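F420-H2 Dependent Reductase A (Mycobacterium smegmatis str. MC2 155, PDB 3H96) is an F420H2-dependent reductase from families that degrade aflatoxins, and probably transfers electrons between the deazaflavin coenzyme F420 and quinones. Local coordinates at residues Ala76-Tyr79 and Asn80-Ala84; Tyr112-Gln115 and Ala116-Pro120; Lys127-Ala130 and Gly131-Ile135; Asp56-Pro59 and Gly60-Tyr63. One frame throughout, in Å; residues are numbered along the deposited sequence.

How the interactions relate
From the N terminus, the four contacts follow one another in series; none nests within or crosses another, and each is made between immediately adjoining segments. Interaction 4 comes first: a beta turn at 58-61 closes the loop between strands 53-54 and 61-65. Interaction 1 runs along helix 76-84, which lies against the sheet. Interaction 2 forms the C-terminal turns of helix 105-118, and interaction 3 closes the turn by which the chain leaves helix 121-128 and heads for strand 137-142. Interactions 2 and 3 touch where Tyr112 OH packs 3.6 Å from Ile135 CD1. Interactions 1 and 2 lie on opposite sides of the chain's centre, about 23 Å apart between centres.

Interaction 1: Ala76-Tyr79 and Asn80-Ala84; sequences AWYY and NLTTA
Trp77 and Leu81, one helical turn apart, make the close-packed side of this helix: indole CE3 lies 3.8 Å from Leu81 CD1. With CG between the backbone N and the carbonyl carbon (chi1 65°), the indole is brought to the Leu81 side, where it meets the methyl obliquely. Beneath the pair the helix is held by i to i+4 bonds, among them Leu81 N to Trp77 O at 2.8 Å. Leu81 and Asn80 are buried, Trp77 only partly so; the Asn80 amide satisfies two polar neighbours at once, ND2 bonding to His37 ND1 and OD1 to the backbone N of Arg40.

Away from Trp77 and Leu81 the contact grows more polar, though Tyr78 and Thr82 still touch Leu138; the loose, exposed end is Thr83. Thr82 CG2 packs 3.7 Å from Tyr78 ring atom CE1 while its OG1 donates to Tyr78 O at 3.2 Å, a carbonyl that already accepts Thr82 N. One residue further on, Thr83 does the same: OG1 donates to Tyr79 O over 2.8 Å, and Thr83 N reaches the same oxygen from the opposite face of the carbonyl plane. Threonine suits such positions because its short hydroxyl can fold back onto the preceding turn. The tyrosine rings meet too, Tyr78 CD2 standing 3.6 Å above the centre of the Tyr79 ring, while their hydroxyls bond outward to Glu102 and Asn74 respectively.

Helix 76-84 turns its apolar side to the sheet, with Trp77 on Thr48 and Met50 of strand 45-51, Leu81 on Val35 of strand 32-38, and both on Leu138 of strand 137-142.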
loop_
_atom_site.group_PDB
_atom_site.type_symbol
_atom_site.label_atom_id
_atom_site.label_comp_id
_atom_site.label_asym_id
_atom_site.label_seq_id
_atom_site.Cartn_x
_atom_site.Cartn_y
_atom_site.Cartn_z
ATOM N N ALA A 76 8.316 -6.249 4.286
ATOM C CA ALA A 76 7.778 -7.442 4.837
ATOM C C ALA A 76 6.273 -7.509 4.566
ATOM O O ALA A 76 5.769 -8.594 4.295
ATOM C CB ALA A 76 8.036 -7.569 6.401
ATOM N N TRP A 77 5.542 -6.397 4.667
ATOM C CA TRP A 77 4.072 -6.494 4.442
ATOM C C TRP A 77 3.639 -7.109 3.073
ATOM O O TRP A 77 2.620 -7.799 2.950
ATOM C CB TRP A 77 3.375 -5.176 4.720
ATOM C CG TRP A 77 3.713 -4.028 3.807
ATOM C CD1 TRP A 77 4.593 -2.986 4.083
ATOM C CD2 TRP A 77 3.191 -3.784 2.505
ATOM N NE1 TRP A 77 4.618 -2.103 3.002
ATOM C CE2 TRP A 77 3.784 -2.588 2.028
ATOM C CE3 TRP A 77 2.282 -4.462 1.676
ATOM C CZ2 TRP A 77 3.461 -2.043 0.808
ATOM C CZ3 TRP A 77 2.002 -3.948 0.447
ATOM C CH2 TRP A 77 2.573 -2.730 0.016
ATOM N N TYR A 78 4.470 -6.903 2.054
ATOM C CA TYR A 78 4.222 -7.397 0.717
ATOM C C TYR A 78 4.099 -8.920 0.767
ATOM O O TYR A 78 3.083 -9.461 0.323
ATOM C CB TYR A 78 5.320 -6.919 -0.259
ATOM C CG TYR A 78 5.361 -7.750 -1.534
ATOM C CD1 TYR A 78 4.371 -7.629 -2.503
ATOM C CD2 TYR A 78 6.384 -8.693 -1.750
ATOM C CE1 TYR A 78 4.366 -8.453 -3.625
ATOM C CE2 TYR A 78 6.388 -9.524 -2.894
ATOM C CZ TYR A 78 5.388 -9.382 -3.816
ATOM O OH TYR A 78 5.376 -10.152 -4.941
ATOM N N TYR A 79 5.095 -9.607 1.363
ATOM C CA TYR A 79 5.114 -11.072 1.448
ATOM C C TYR A 79 3.993 -11.513 2.362
ATOM O O TYR A 79 3.407 -12.588 2.170
ATOM C CB TYR A 79 6.469 -11.555 2.022
ATOM C CG TYR A 79 7.569 -11.250 1.054
ATOM C CD1 TYR A 79 7.688 -11.980 -0.150
ATOM C CD2 TYR A 79 8.428 -10.223 1.284
ATOM C CE1 TYR A 79 8.682 -11.687 -1.059
ATOM C CE2 TYR A 79 9.414 -9.914 0.412
ATOM C CZ TYR A 79 9.552 -10.649 -0.751
ATOM O OH TYR A 79 10.495 -10.308 -1.657
ATOM N N ASN A 80 3.750 -10.733 3.424
ATOM C CA ASN A 80 2.678 -11.104 4.370
ATOM C C ASN A 80 1.324 -11.144 3.661
ATOM O O ASN A 80 0.547 -12.103 3.815
ATOM C CB ASN A 80 2.638 -10.076 5.484
ATOM C CG ASN A 80 3.857 -10.198 6.430
ATOM O OD1 ASN A 80 4.671 -11.088 6.290
ATOM N ND2 ASN A 80 3.986 -9.273 7.344
ATOM N N LEU A 81 1.031 -10.097 2.880
ATOM C CA LEU A 81 -0.258 -10.043 2.165
ATOM C C LEU A 81 -0.426 -11.125 1.084
ATOM O O LEU A 81 -1.450 -11.815 1.071
ATOM C CB LEU A 81 -0.503 -8.651 1.586
ATOM C CG LEU A 81 -0.722 -7.496 2.587
ATOM C CD1 LEU A 81 -1.128 -6.198 1.816
ATOM C CD2 LEU A 81 -1.866 -7.927 3.502
ATOM N N THR A 82 0.590 -11.320 0.227
ATOM C CA THR A 82 0.463 -12.245 -0.886
ATOM C C THR A 82 0.476 -13.685 -0.346
ATOM O O THR A 82 -0.018 -14.604 -1.010
ATOM C CB THR A 82 1.607 -12.095 -1.866
ATOM O OG1 THR A 82 2.868 -12.324 -1.181
ATOM C CG2 THR A 82 1.557 -10.679 -2.581
ATOM N N THR A 83 1.085 -13.882 0.824
ATOM C CA THR A 83 1.029 -15.182 1.475
ATOM C C THR A 83 -0.362 -15.467 2.031
ATOM O O THR A 83 -0.935 -16.551 1.796
ATOM C CB THR A 83 2.076 -15.349 2.580
ATOM O OG1 THR A 83 3.382 -15.382 1.989
ATOM C CG2 THR A 83 1.808 -16.679 3.322
ATOM N N ALA A 84 -0.960 -14.511 2.707
ATOM C CA ALA A 84 -2.267 -14.781 3.271
ATOM C C ALA A 84 -3.386 -14.768 2.191
ATOM O O ALA A 84 -4.331 -15.548 2.250
ATOM C CB ALA A 84 -2.568 -13.800 4.403
#

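Interaction 2: Tyr112-Gln115 and Ala116-Pro120; sequences YSEQ and ARRYP
The C-terminal turns of helix 105-118 carry a salt-bridge network in which Glu114 serves both Arg117, three residues on, and Arg118, four residues on. The two arginines approach the carboxylate differently. Arg118 comes edge-on: its NE donates to Glu114 OE1 at 2.9 Å (N-H...O angle 161°), using the anti lone pair, and its NH2 reaches the same oxygen at 3.2 Å. OE1 therefore lies near the guanidinium plane, whereas the carboxylate plane stands 79° from it. Arg117 instead lies alongside Glu114 and offers a face, so the pairing is by charge alone: OE1 is 3.0 Å from Arg117 NH1 but well out of the guanidinium plane, and OE2 sits 3.4 Å above the centre of the group. The glutamate can meet both because its chain bends at chi2 (57°), and the extended Arg118 chain carries NE back along the helix to the same oxygen. Two positive groups around OE1 would be expected to favour the ionised carboxylate.

On the inner side the small CB of Ala116 lies 4.4 Å from Tyr112 CE1, and both side chains face helix 121-128, where Tyr112 OH bonds to Phe122 O. Gln115 O receives Tyr119 N at 2.8 Å, although Tyr119 has already left helical backbone angles. Tyr119 CD1 lies 3.7 Å from Gln115 OE1, the ring and amide planes meeting obliquely. Glutamate followed by arginine at i+3 and i+4 is a familiar intrahelical ion-pair pattern, placed here on the more exposed side of the helix, beside Leu53 of strand 53-54.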
loop_
_atom_site.group_PDB
_atom_site.type_symbol
_atom_site.label_atom_id
_atom_site.label_comp_id
_atom_site.label_asym_id
_atom_site.label_seq_id
_atom_site.Cartn_x
_atom_site.Cartn_y
_atom_site.Cartn_z
ATOM N N TYR A 112 1.250 1.963 -11.784
ATOM C CA TYR A 112 2.399 2.642 -11.244
ATOM C C TYR A 112 2.588 3.990 -11.925
ATOM O O TYR A 112 2.861 4.959 -11.242
ATOM C CB TYR A 112 3.693 1.815 -11.395
ATOM C CG TYR A 112 4.716 2.244 -10.365
ATOM C CD1 TYR A 112 5.554 3.354 -10.595
ATOM C CD2 TYR A 112 4.810 1.563 -9.128
ATOM C CE1 TYR A 112 6.466 3.772 -9.620
ATOM C CE2 TYR A 112 5.730 1.938 -8.153
ATOM C CZ TYR A 112 6.557 3.072 -8.437
ATOM O OH TYR A 112 7.465 3.488 -7.522
ATOM N N SER A 113 2.453 4.084 -13.261
ATOM C CA SER A 113 2.618 5.401 -13.901
ATOM C C SER A 113 1.656 6.444 -13.402
ATOM O O SER A 113 2.038 7.557 -13.289
ATOM C CB SER A 113 2.487 5.382 -15.430
ATOM O OG SER A 113 3.298 4.332 -15.864
ATOM N N GLU A 114 0.413 6.082 -13.108
ATOM C CA GLU A 114 -0.575 7.063 -12.586
ATOM C C GLU A 114 -0.160 7.504 -11.187
ATOM O O GLU A 114 -0.174 8.696 -10.834
ATOM C CB GLU A 114 -2.018 6.471 -12.602
ATOM C CG GLU A 114 -3.141 7.447 -12.113
ATOM C CD GLU A 114 -3.185 8.785 -12.923
ATOM O OE1 GLU A 114 -3.607 9.850 -12.375
ATOM O OE2 GLU A 114 -2.740 8.774 -14.088
ATOM N N GLN A 115 0.263 6.545 -10.374
ATOM C CA GLN A 115 0.737 6.925 -9.040
ATOM C C GLN A 115 1.933 7.892 -9.111
ATOM O O GLN A 115 1.968 8.920 -8.404
ATOM C CB GLN A 115 1.132 5.682 -8.247
ATOM C CG GLN A 115 1.592 6.004 -6.753
ATOM C CD GLN A 115 0.514 6.619 -5.838
ATOM O OE1 GLN A 115 0.793 6.956 -4.643
ATOM N NE2 GLN A 115 -0.666 6.806 -6.347
ATOM N N ALA A 116 2.898 7.566 -9.975
ATOM C CA ALA A 116 4.106 8.404 -10.153
ATOM C C ALA A 116 3.800 9.772 -10.759
ATOM O O ALA A 116 4.527 10.776 -10.522
ATOM C CB ALA A 116 5.168 7.678 -11.033
ATOM N N ARG A 117 2.738 9.829 -11.565
ATOM C CA ARG A 117 2.241 11.078 -12.116
ATOM C C ARG A 117 1.746 12.001 -10.989
ATOM O O ARG A 117 2.027 13.177 -11.011
ATOM C CB ARG A 117 1.133 10.829 -13.135
ATOM C CG ARG A 117 0.655 12.119 -13.814
ATOM C CD ARG A 117 -0.241 11.833 -14.991
ATOM N NE ARG A 117 -1.713 12.013 -14.841
ATOM C CZ ARG A 117 -2.467 12.273 -13.754
ATOM N NH1 ARG A 117 -3.782 12.426 -13.858
ATOM N NH2 ARG A 117 -1.933 12.315 -12.558
ATOM N N ARG A 118 1.009 11.437 -10.036
ATOM C CA ARG A 118 0.444 12.169 -8.907
ATOM C C ARG A 118 1.510 12.475 -7.872
ATOM O O ARG A 118 1.520 13.540 -7.298
ATOM C CB ARG A 118 -0.656 11.336 -8.245
ATOM C CG ARG A 118 -1.832 11.199 -9.128
ATOM C CD ARG A 118 -2.918 10.266 -8.545
ATOM N NE ARG A 118 -3.970 10.245 -9.549
ATOM C CZ ARG A 118 -5.271 10.225 -9.322
ATOM N NH1 ARG A 118 -5.753 10.181 -8.069
ATOM N NH2 ARG A 118 -6.091 10.195 -10.380
ATOM N N TYR A 119 2.457 11.560 -7.692
ATOM C CA TYR A 119 3.492 11.736 -6.708
ATOM C C TYR A 119 4.843 11.311 -7.288
ATOM O O TYR A 119 5.247 10.161 -7.123
ATOM C CB TYR A 119 3.173 10.868 -5.492
ATOM C CG TYR A 119 1.939 11.274 -4.762
ATOM C CD1 TYR A 119 0.705 10.636 -4.965
ATOM C CD2 TYR A 119 1.979 12.345 -3.898
ATOM C CE1 TYR A 119 -0.450 11.079 -4.284
ATOM C CE2 TYR A 119 0.840 12.758 -3.210
ATOM C CZ TYR A 119 -0.363 12.136 -3.395
ATOM O OH TYR A 119 -1.453 12.628 -2.673
ATOM N N PRO A 120 5.558 12.246 -7.944
ATOM C CA PRO A 120 6.704 11.810 -8.756
ATOM C C PRO A 120 7.885 11.265 -7.948
ATOM O O PRO A 120 8.806 10.676 -8.528
ATOM C CB PRO A 120 7.080 13.064 -9.543
ATOM C CG PRO A 120 5.797 13.836 -9.659
ATOM C CD PRO A 120 5.064 13.587 -8.319
#

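Interaction 3: Lys127-Ala130 and Gly131-Ile135; sequences KKTA and GIRTI
Thr129 and Arg133 face each other across the turn that ends helix 121-128, and the threonine side chain can be followed atom by atom. Its CB lies 3.4 Å from Arg133 O. From there the hydroxyl branch, with chi1 near +61°, which tucks OG1 over the backbone, turns back to the helix and bonds to Tyr125 O. The same OG1 is 2.7 Å from a water, which in turn donates to Arg133 O at 2.8 Å and so bridges the two residues. Beside it, Ile135 CD1 packs against OG1 at 3.7 Å, crossing the threonine at about a right angle. The other branch is the methyl: CG2 touches Arg133 NH2 at 3.7 Å, a plain van der Waals contact met obliquely by the guanidinium.

The backbone turn beneath is of type II. Ile132 N donates to Thr129 O at 2.9 Å from well above the carbonyl plane, and Arg133 N reaches that oxygen at 3.0 Å within the plane, so one carbonyl is gripped by two amides. Gly131 fits the third position because its phi is positive (88°), where a CB would jam against Ala130 O.

Arg133 needs its long, extended chain to reach the loop that leads into helix 76-84: its guanidinium bonds to the carbonyls of Ala66, Ser67 and Ala71 and to Asn74 OD1. Thr129 suits its place because its hydroxyl can bond to Tyr125 O and the water while its methyl fills in against the Arg133 side chain. The acceptors round Arg133 are neutral, which suggests that carbonyl dipoles stabilise its positive charge.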
loop_
_atom_site.group_PDB
_atom_site.type_symbol
_atom_site.label_atom_id
_atom_site.label_comp_id
_atom_site.label_asym_id
_atom_site.label_seq_id
_atom_site.Cartn_x
_atom_site.Cartn_y
_atom_site.Cartn_z
ATOM N N LYS A 127 13.651 4.492 -10.219
ATOM C CA LYS A 127 15.019 4.653 -10.723
ATOM C C LYS A 127 16.033 4.041 -9.752
ATOM O O LYS A 127 16.953 3.382 -10.196
ATOM C CB LYS A 127 15.368 6.115 -11.070
ATOM C CG LYS A 127 14.456 6.681 -12.202
ATOM C CD LYS A 127 15.067 7.838 -12.978
ATOM C CE LYS A 127 14.790 7.660 -14.498
ATOM N NZ LYS A 127 16.066 7.770 -15.310
ATOM N N LYS A 128 15.872 4.262 -8.451
ATOM C CA LYS A 128 16.651 3.561 -7.385
ATOM C C LYS A 128 16.649 2.021 -7.418
ATOM O O LYS A 128 17.590 1.391 -6.993
ATOM C CB LYS A 128 16.147 4.000 -5.981
ATOM C CG LYS A 128 16.515 5.452 -5.609
ATOM C CD LYS A 128 16.146 5.785 -4.140
ATOM C CE LYS A 128 17.132 5.103 -3.121
ATOM N NZ LYS A 128 17.055 5.782 -1.757
ATOM N N THR A 129 15.551 1.411 -7.852
ATOM C CA THR A 129 15.482 -0.033 -7.866
ATOM C C THR A 129 15.694 -0.649 -9.230
ATOM O O THR A 129 15.585 -1.850 -9.372
ATOM C CB THR A 129 14.146 -0.525 -7.282
ATOM O OG1 THR A 129 13.098 -0.011 -8.090
ATOM C CG2 THR A 129 13.964 -0.005 -5.867
ATOM N N ALA A 130 16.038 0.165 -10.221
ATOM C CA ALA A 130 16.269 -0.301 -11.600
ATOM C C ALA A 130 17.349 -1.394 -11.644
ATOM O O ALA A 130 18.444 -1.171 -11.219
ATOM C CB ALA A 130 16.687 0.878 -12.460
ATOM N N GLY A 131 17.021 -2.587 -12.130
ATOM C CA GLY A 131 18.024 -3.610 -12.265
ATOM C C GLY A 131 18.151 -4.406 -10.978
ATOM O O GLY A 131 18.881 -5.372 -10.948
ATOM N N ILE A 132 17.391 -4.027 -9.938
ATOM C CA ILE A 132 17.434 -4.717 -8.639
ATOM C C ILE A 132 16.106 -5.407 -8.338
ATOM O O ILE A 132 16.028 -6.644 -8.129
ATOM C CB ILE A 132 17.848 -3.716 -7.506
ATOM C CG1 ILE A 132 19.214 -3.069 -7.845
ATOM C CG2 ILE A 132 17.843 -4.392 -6.085
ATOM C CD1 ILE A 132 19.655 -1.898 -6.877
ATOM N N ARG A 133 15.035 -4.630 -8.348
ATOM C CA ARG A 133 13.753 -5.218 -8.223
ATOM C C ARG A 133 12.694 -4.352 -8.928
ATOM O O ARG A 133 12.905 -3.132 -9.117
ATOM C CB ARG A 133 13.385 -5.468 -6.742
ATOM C CG ARG A 133 13.038 -4.268 -5.969
ATOM C CD ARG A 133 12.620 -4.529 -4.470
ATOM N NE ARG A 133 12.704 -3.208 -3.872
ATOM C CZ ARG A 133 11.662 -2.433 -3.509
ATOM N NH1 ARG A 133 10.421 -2.856 -3.580
ATOM N NH2 ARG A 133 11.886 -1.212 -3.028
ATOM N N THR A 134 11.596 -5.002 -9.349
ATOM C CA THR A 134 10.410 -4.288 -9.843
ATOM C C THR A 134 9.500 -4.122 -8.640
ATOM O O THR A 134 9.238 -5.110 -7.919
ATOM C CB THR A 134 9.694 -5.159 -10.858
ATOM O OG1 THR A 134 10.525 -5.195 -12.023
ATOM C CG2 THR A 134 8.271 -4.554 -11.299
ATOM N N ILE A 135 9.066 -2.876 -8.394
ATOM C CA ILE A 135 8.242 -2.491 -7.203
ATOM C C ILE A 135 6.881 -3.136 -7.382
ATOM O O ILE A 135 6.181 -2.860 -8.393
ATOM C CB ILE A 135 8.228 -0.943 -7.028
ATOM C CG1 ILE A 135 9.636 -0.534 -6.543
ATOM C CG2 ILE A 135 7.265 -0.459 -5.924
ATOM C CD1 ILE A 135 9.872 0.999 -6.572
HETATM O O HOH W 1 12.600 -0.845 -10.632
#

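Interaction 4: Asp56-Pro59 and Gly60-Tyr63; sequences DDDP and GTIY
Asp58 and Thr61 cross obliquely between the first and last residues of a tight turn, each leaning a polar oxygen toward the other. The carboxylate is directed there because its CG stands anti to its own backbone nitrogen (chi1 -170°), while Thr61 OG1 is carried beside the threonine nitrogen (chi1 -64°). Between them OG1 donates to Asp58 OD1 at 2.9 Å, meeting it from above the carboxylate plane, 42° out of it. Thr61 OG1 has a further, weak partner in Thr141 OG1.

This side-chain bond runs next to the one that defines the turn: Thr61 N donates to Asp58 O at 3.1 Å, again from above the plane of its acceptor. Residues 58-61 form a type II beta turn, and its two corner residues fit their places. Pro59, whose ring fixes phi near the value required, takes the second position; Gly60 takes the third, where its positive phi would press any CB against Pro59 O. Aspartate at the first position and threonine at the fourth add a second link to the usual backbone one.

Further back the link is indirect: a water donates to Asp57 OD1 at 2.7 Å and lies 2.9 Å from Tyr63 OH, spanning the mouth of the loop. Ser55 OG holds the near end, bonding to the backbone N of both Asp57 and Asp58. The turn thus joins strand 53-54, at one edge of the antiparallel sheet, to strand 61-65, which pairs on its other side with strand 137-142 (Ile62 with Leu140), the pairing reaching back into the turn as Gly60 with Arg142.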
loop_
_atom_site.group_PDB
_atom_site.type_symbol
_atom_site.label_atom_id
_atom_site.label_comp_id
_atom_site.label_asym_id
_atom_site.label_seq_id
_atom_site.Cartn_x
_atom_site.Cartn_y
_atom_site.Cartn_z
ATOM N N ASP A 56 -9.333 3.002 -11.042
ATOM C CA ASP A 56 -10.190 3.831 -11.890
ATOM C C ASP A 56 -11.345 3.054 -12.566
ATOM O O ASP A 56 -12.168 3.677 -13.237
ATOM C CB ASP A 56 -9.384 4.567 -12.956
ATOM C CG ASP A 56 -8.711 5.834 -12.437
ATOM O OD1 ASP A 56 -7.638 6.155 -13.025
ATOM O OD2 ASP A 56 -9.228 6.534 -11.482
ATOM N N ASP A 57 -11.409 1.726 -12.354
ATOM C CA ASP A 57 -12.257 0.792 -13.144
ATOM C C ASP A 57 -13.235 0.044 -12.274
ATOM O O ASP A 57 -14.205 -0.500 -12.781
ATOM C CB ASP A 57 -11.432 -0.338 -13.823
ATOM C CG ASP A 57 -10.447 0.179 -14.863
ATOM O OD1 ASP A 57 -9.197 0.086 -14.655
ATOM O OD2 ASP A 57 -10.932 0.690 -15.896
ATOM N N ASP A 58 -12.905 -0.069 -10.993
ATOM C CA ASP A 58 -13.634 -0.951 -10.104
ATOM C C ASP A 58 -13.776 -0.342 -8.691
ATOM O O ASP A 58 -12.784 -0.233 -7.923
ATOM C CB ASP A 58 -12.962 -2.346 -10.050
ATOM C CG ASP A 58 -13.810 -3.376 -9.338
ATOM O OD1 ASP A 58 -13.210 -4.320 -8.757
ATOM O OD2 ASP A 58 -15.064 -3.272 -9.390
ATOM N N PRO A 59 -15.006 0.078 -8.373
ATOM C CA PRO A 59 -15.313 0.600 -7.039
ATOM C C PRO A 59 -15.030 -0.512 -6.039
ATOM O O PRO A 59 -15.313 -1.682 -6.306
ATOM C CB PRO A 59 -16.819 0.908 -7.102
ATOM C CG PRO A 59 -17.102 1.085 -8.619
ATOM C CD PRO A 59 -16.161 0.125 -9.295
ATOM N N GLY A 60 -14.487 -0.170 -4.890
ATOM C CA GLY A 60 -14.146 -1.238 -3.919
ATOM C C GLY A 60 -12.741 -1.838 -4.068
ATOM O O GLY A 60 -12.270 -2.491 -3.122
ATOM N N THR A 61 -12.037 -1.541 -5.164
ATOM C CA THR A 61 -10.585 -1.979 -5.335
ATOM C C THR A 61 -9.614 -0.820 -5.120
ATOM O O THR A 61 -9.871 0.247 -5.628
ATOM C CB THR A 61 -10.364 -2.656 -6.729
ATOM O OG1 THR A 61 -11.144 -3.847 -6.769
ATOM C CG2 THR A 61 -8.900 -3.107 -6.964
ATOM N N ILE A 62 -8.519 -1.007 -4.345
ATOM C CA ILE A 62 -7.479 0.027 -4.201
ATOM C C ILE A 62 -6.178 -0.679 -4.549
ATOM O O ILE A 62 -6.088 -1.907 -4.466
ATOM C CB ILE A 62 -7.449 0.708 -2.769
ATOM C CG1 ILE A 62 -7.122 -0.286 -1.639
ATOM C CG2 ILE A 62 -8.841 1.448 -2.476
ATOM C CD1 ILE A 62 -6.817 0.396 -0.223
ATOM N N TYR A 63 -5.180 0.093 -4.952
ATOM C CA TYR A 63 -3.857 -0.420 -5.277
ATOM C C TYR A 63 -2.853 0.079 -4.280
ATOM O O TYR A 63 -2.871 1.270 -3.972
ATOM C CB TYR A 63 -3.463 0.093 -6.673
ATOM C CG TYR A 63 -4.341 -0.457 -7.716
ATOM C CD1 TYR A 63 -4.328 -1.824 -7.987
ATOM C CD2 TYR A 63 -5.223 0.360 -8.425
ATOM C CE1 TYR A 63 -5.139 -2.360 -8.979
ATOM C CE2 TYR A 63 -6.040 -0.168 -9.384
ATOM C CZ TYR A 63 -5.994 -1.522 -9.657
ATOM O OH TYR A 63 -6.782 -2.055 -10.661
HETATM O O HOH W 2 -7.149 -0.308 -12.966
#